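Local coordinates for protein transketolase (Campylobacter jejuni, PDB 3L84) that belongs to the transketolase family, a group of thiamine diphosphate-binding enzymes whose chains combine three alpha/beta domains, and forms an assembly of two such chains, at residues H453-E457 with I602-E607; M394-N398 with F410-F414. All blocks are in the same frame, centred on the assembly; numbering follows the deposited sequence.

Contact 1: residues H453-E457 with I602-E607; sequences HQPIE and IESFGE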
loop_
_atom_site.group_PDB
_atom_site.type_symbol
_atom_site.label_atom_id
_atom_site.label_comp_id
_atom_site.label_asym_id
_atom_site.label_seq_id
_atom_site.Cartn_x
_atom_site.Cartn_y
_atom_site.Cartn_z
ATOM N N HIS A 453 -12.348 -8.583 2.447
ATOM C CA HIS A 453 -12.436 -8.600 0.990
ATOM C C HIS A 453 -13.545 -7.673 0.493
ATOM O O HIS A 453 -13.879 -7.759 -0.698
ATOM C CB HIS A 453 -12.606 -10.038 0.447
ATOM C CG HIS A 453 -11.365 -10.853 0.615
ATOM N ND1 HIS A 453 -10.560 -11.277 -0.425
ATOM C CD2 HIS A 453 -10.746 -11.243 1.751
ATOM C CE1 HIS A 453 -9.529 -11.955 0.083
ATOM N NE2 HIS A 453 -9.627 -11.940 1.397
ATOM N N GLN A 454 -14.146 -6.843 1.361
ATOM C CA GLN A 454 -15.247 -5.959 0.998
ATOM C C GLN A 454 -14.790 -4.546 1.091
ATOM O O GLN A 454 -14.570 -4.049 2.206
ATOM C CB GLN A 454 -16.445 -6.204 1.887
ATOM C CG GLN A 454 -17.113 -7.571 1.583
ATOM C CD GLN A 454 -18.076 -8.033 2.645
ATOM O OE1 GLN A 454 -18.156 -7.430 3.706
ATOM N NE2 GLN A 454 -18.819 -9.099 2.388
ATOM N N PRO A 455 -14.630 -3.842 -0.032
ATOM C CA PRO A 455 -14.264 -2.445 0.011
ATOM C C PRO A 455 -15.268 -1.581 0.761
ATOM O O PRO A 455 -16.466 -1.880 0.792
ATOM C CB PRO A 455 -14.239 -2.044 -1.468
ATOM C CG PRO A 455 -13.985 -3.298 -2.182
ATOM C CD PRO A 455 -14.732 -4.344 -1.412
ATOM N N ILE A 456 -14.750 -0.566 1.442
ATOM C CA ILE A 456 -15.578 0.421 2.156
ATOM C C ILE A 456 -15.049 1.823 1.883
ATOM O O ILE A 456 -15.808 2.714 1.465
ATOM C CB ILE A 456 -15.610 0.149 3.701
ATOM C CG1 ILE A 456 -16.181 -1.225 4.037
ATOM C CG2 ILE A 456 -16.361 1.273 4.430
ATOM C CD1 ILE A 456 -17.679 -1.409 3.795
ATOM N N GLU A 457 -13.759 2.028 2.101
ATOM C CA GLU A 457 -13.112 3.347 2.067
ATOM C C GLU A 457 -12.335 3.647 0.778
ATOM O O GLU A 457 -11.828 4.761 0.603
ATOM C CB GLU A 457 -12.175 3.526 3.270
ATOM C CG GLU A 457 -10.931 2.666 3.302
ATOM C CD GLU A 457 -11.086 1.252 3.876
ATOM O OE1 GLU A 457 -12.144 0.581 3.688
ATOM O OE2 GLU A 457 -10.102 0.738 4.470
ATOM N N ILE A 602 -22.297 3.150 4.023
ATOM C CA ILE A 602 -21.879 2.160 4.995
ATOM C C ILE A 602 -20.789 2.796 5.851
ATOM O O ILE A 602 -19.789 3.267 5.282
ATOM C CB ILE A 602 -21.358 0.890 4.292
ATOM C CG1 ILE A 602 -22.359 0.329 3.315
ATOM C CG2 ILE A 602 -20.907 -0.162 5.342
ATOM C CD1 ILE A 602 -21.762 -0.797 2.451
ATOM N N GLU A 603 -20.923 2.723 7.143
ATOM C CA GLU A 603 -19.970 3.384 8.070
ATOM C C GLU A 603 -19.069 2.392 8.781
ATOM O O GLU A 603 -18.122 2.815 9.466
ATOM C CB GLU A 603 -20.730 4.244 9.058
ATOM C CG GLU A 603 -21.401 5.419 8.402
ATOM C CD GLU A 603 -22.095 6.294 9.413
ATOM O OE1 GLU A 603 -21.492 7.316 9.829
ATOM O OE2 GLU A 603 -23.233 5.937 9.828
ATOM N N SER A 604 -19.354 1.110 8.692
ATOM C CA SER A 604 -18.613 0.051 9.358
ATOM C C SER A 604 -17.899 -0.794 8.318
ATOM O O SER A 604 -18.077 -0.607 7.126
ATOM C CB SER A 604 -19.582 -0.817 10.182
ATOM O OG SER A 604 -20.409 -1.579 9.344
ATOM N N PHE A 605 -17.146 -1.784 8.773
ATOM C CA PHE A 605 -16.719 -2.867 7.909
ATOM C C PHE A 605 -17.889 -3.793 7.573
ATOM O O PHE A 605 -18.976 -3.695 8.184
ATOM C CB PHE A 605 -15.539 -3.635 8.461
ATOM C CG PHE A 605 -14.277 -2.814 8.538
ATOM C CD1 PHE A 605 -13.618 -2.434 7.376
ATOM C CD2 PHE A 605 -13.723 -2.441 9.751
ATOM C CE1 PHE A 605 -12.439 -1.695 7.415
ATOM C CE2 PHE A 605 -12.561 -1.683 9.807
ATOM C CZ PHE A 605 -11.914 -1.308 8.623
ATOM N N GLY A 606 -17.699 -4.643 6.598
ATOM C CA GLY A 606 -18.745 -5.539 6.136
ATOM C C GLY A 606 -18.949 -6.794 6.958
ATOM O O GLY A 606 -18.667 -6.823 8.154
ATOM N N GLU A 607 -19.543 -7.805 6.323
ATOM C CA GLU A 607 -19.904 -9.058 6.970
ATOM C C GLU A 607 -19.728 -10.199 5.983
ATOM O O GLU A 607 -20.008 -10.064 4.825
ATOM C CB GLU A 607 -21.371 -9.012 7.407
ATOM C CG GLU A 607 -21.685 -8.070 8.559
ATOM C CD GLU A 607 -21.181 -8.536 9.892
ATOM O OE1 GLU A 607 -20.702 -9.686 10.049
ATOM O OE2 GLU A 607 -21.260 -7.684 10.826
HETATM O O HOH W 1 -15.304 -4.502 4.940
#

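Contact 2: residues M394-N398 with F410-F414; sequences MAAIN and FSATF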
loop_
_atom_site.group_PDB
_atom_site.type_symbol
_atom_site.label_atom_id
_atom_site.label_comp_id
_atom_site.label_asym_id
_atom_site.label_seq_id
_atom_site.Cartn_x
_atom_site.Cartn_y
_atom_site.Cartn_z
HETATM N N MSE A 394 3.260 -4.727 -9.955
HETATM C CA MSE A 394 2.477 -4.639 -11.194
HETATM C C MSE A 394 2.217 -3.199 -11.589
HETATM O O MSE A 394 2.437 -2.774 -12.746
HETATM C CB MSE A 394 1.133 -5.367 -11.035
HETATM C CG MSE A 394 0.162 -5.106 -12.161
HETATM SE SE MSE A 394 -1.502 -6.091 -11.971
HETATM C CE MSE A 394 -2.213 -5.137 -10.404
ATOM N N ALA A 395 1.716 -2.420 -10.640
ATOM C CA ALA A 395 1.409 -1.022 -10.974
ATOM C C ALA A 395 2.665 -0.217 -11.326
ATOM O O ALA A 395 2.627 0.595 -12.249
ATOM C CB ALA A 395 0.639 -0.374 -9.807
ATOM N N ALA A 396 3.762 -0.387 -10.612
ATOM C CA ALA A 396 5.006 0.327 -10.900
ATOM C C ALA A 396 5.584 -0.110 -12.247
ATOM O O ALA A 396 6.132 0.702 -13.011
ATOM C CB ALA A 396 6.021 0.150 -9.750
ATOM N N ILE A 397 5.477 -1.383 -12.568
ATOM C CA ILE A 397 5.919 -1.893 -13.891
ATOM C C ILE A 397 5.082 -1.275 -14.996
ATOM O O ILE A 397 5.616 -0.799 -16.004
ATOM C CB ILE A 397 5.815 -3.445 -13.934
ATOM C CG1 ILE A 397 6.982 -4.062 -13.179
ATOM C CG2 ILE A 397 5.707 -3.994 -15.378
ATOM C CD1 ILE A 397 6.837 -5.518 -12.767
ATOM N N ASN A 398 3.765 -1.231 -14.799
ATOM C CA ASN A 398 2.900 -0.658 -15.818
ATOM C C ASN A 398 3.037 0.852 -15.923
ATOM O O ASN A 398 2.852 1.407 -17.011
ATOM C CB ASN A 398 1.460 -1.094 -15.585
ATOM C CG ASN A 398 1.131 -2.443 -16.185
ATOM O OD1 ASN A 398 0.054 -3.040 -15.819
ATOM N ND2 ASN A 398 1.920 -2.909 -17.080
ATOM N N PHE A 410 -2.864 -1.812 -18.780
ATOM C CA PHE A 410 -3.817 -1.901 -17.671
ATOM C C PHE A 410 -3.329 -2.852 -16.605
ATOM O O PHE A 410 -2.680 -3.853 -16.865
ATOM C CB PHE A 410 -5.262 -2.288 -18.134
ATOM C CG PHE A 410 -5.420 -3.705 -18.623
ATOM C CD1 PHE A 410 -5.654 -4.753 -17.721
ATOM C CD2 PHE A 410 -5.291 -3.997 -19.963
ATOM C CE1 PHE A 410 -5.792 -6.060 -18.193
ATOM C CE2 PHE A 410 -5.430 -5.299 -20.428
ATOM C CZ PHE A 410 -5.682 -6.319 -19.534
ATOM N N SER A 411 -3.616 -2.471 -15.347
ATOM C CA SER A 411 -3.326 -3.231 -14.122
ATOM C C SER A 411 -4.629 -3.637 -13.490
ATOM O O SER A 411 -5.506 -2.782 -13.339
ATOM C CB SER A 411 -2.574 -2.356 -13.102
ATOM O OG SER A 411 -1.330 -1.902 -13.628
ATOM N N ALA A 412 -4.787 -4.895 -13.079
ATOM C CA ALA A 412 -6.042 -5.386 -12.528
ATOM C C ALA A 412 -5.860 -6.115 -11.229
ATOM O O ALA A 412 -4.942 -6.928 -11.071
ATOM C CB ALA A 412 -6.782 -6.273 -13.558
ATOM N N THR A 413 -6.791 -5.879 -10.308
ATOM C CA THR A 413 -6.921 -6.654 -9.079
ATOM C C THR A 413 -8.302 -6.392 -8.480
ATOM O O THR A 413 -9.122 -5.640 -9.055
ATOM C CB THR A 413 -5.777 -6.325 -8.066
ATOM O OG1 THR A 413 -5.885 -7.184 -6.921
ATOM C CG2 THR A 413 -5.778 -4.853 -7.612
ATOM N N PHE A 414 -8.594 -7.019 -7.366
ATOM C CA PHE A 414 -9.798 -6.660 -6.629
ATOM C C PHE A 414 -9.650 -5.262 -6.071
ATOM O O PHE A 414 -8.550 -4.827 -5.650
ATOM C CB PHE A 414 -10.000 -7.585 -5.417
ATOM C CG PHE A 414 -10.356 -9.033 -5.733
ATOM C CD1 PHE A 414 -11.072 -9.391 -6.850
ATOM C CD2 PHE A 414 -9.985 -10.049 -4.837
ATOM C CE1 PHE A 414 -11.402 -10.722 -7.101
ATOM C CE2 PHE A 414 -10.338 -11.373 -5.102
ATOM C CZ PHE A 414 -11.050 -11.690 -6.208
#

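Contact 1: residues H453-E457 with I602-E607
Gln454 and Ile456 meet Ile602 and the loop up to Glu607 where a loop of the pyrimidine-binding domain packs against a loop of the C-terminal domain, as part of the transketolase three-domain chain. Neither segment is a regular helix or strand, and the contact is made by side chains of 453-457 set largely against the backbone of 602-607. The tight part lies around Ile456. The Ile456 and Ile602 side chains cross at about a right angle, with CD1 of Ile456 3.8 Å from Ile602 CG2; the same CD1 presses on the backbone at 3.4 Å from Ser604 O, a buried oxygen with no partner in the model. The branched isoleucine also brings CG1 to 4.4 Å from Phe605 CD1, approaching the ring obliquely. Phe605 itself packs on Leu430 of the second subunit, and Glu457, beside its ring, forms salt bridges to Lys422 and Arg426 of that subunit.

Toward Glu607, which is partly exposed, packing gives way to polar contacts. Gln454 has CG beside its backbone N (chi1 -70°) and then runs out extended, long enough to set its amide against the backbone of Glu607. NE2 donates to Glu607 O at 2.9 Å (N-H...O 155°), meeting that oxygen from above the carbonyl plane, whereas the bond from Glu607 N to OE1 is weak and bent (124°). Gly606 suits this spot, since without a side chain it lets Gln454 OE1 come to 3.1 Å from its CA. The Glu607 side chain leaves the backbone away from 453-457, and its OE2 forms a salt bridge with Arg617. Between the two parts a water links the backbones, donating to Gln454 O and accepting from Gly606 N, each at 2.9 Å.

Contact 2: residues M394-N398 with F410-F414
Helix 394-398 and strand 410-414 run almost exactly antiparallel, their axes 171° apart in direction and 8.4 Å apart at closest, with Ala395 and Ser411 facing each other at a CA-CA distance of 6.1 Å. Small residues suit such an approach: the methyl of Ala395 adds little bulk, and Ser411 OG reaches 3.9 Å from Ala395 CA.

Met394, present as selenomethionine, reaches across to the strand. CG stands anti to the backbone N (chi1 169°), the chain continues straight, and a final bend (chi3 69°) lays CE against the strand backbone, 3.3 Å from Ala412 O, while SE sits 3.7 Å from Ala412 N. A long, flexible apolar chain can span the gap between helix and strand and set its end on the peptide, and Leu421 of helix 418-431 packs against it as well. Nearer its root, CG passes 3.8 Å from Ser411 OG. Ser411 points toward the helix, and its hydroxyl is hydrogen-bonded to His435 NE2, which satisfies this buried polar group. One helical turn beyond Met394, Asn398 brings CB to 3.5 Å from the same Ser411 OG. Ala412 and Phe410 point their side chains away from the helix, where both touch Ile438.

On its other side the helix meets helix 118-137 through Ala396. Helix 391-404 connects strand 384-386 to strand 408-414 in one parallel sheet, the beta-alpha-beta crossover of the thiamine diphosphate-binding fold.

In the fold
Both contacts are buried, but they hold different levels of the structure. Contact 2 lies within the pyrimidine-binding domain, about 9 Å from the chain centre, and packs a helix on its own sheet largely through apolar and small side chains, untouched by the other subunit. Contact 1, about 27 Å from that centre, joins this domain to the C-terminal one through loops and borders the second subunit; its chemistry is accordingly more mixed, with an amide-to-backbone pairing, a bridging water and charged partners around it. The two share no elements and follow each other along the chain, their centres about 23 Å apart and nearest atoms about 5 Å apart.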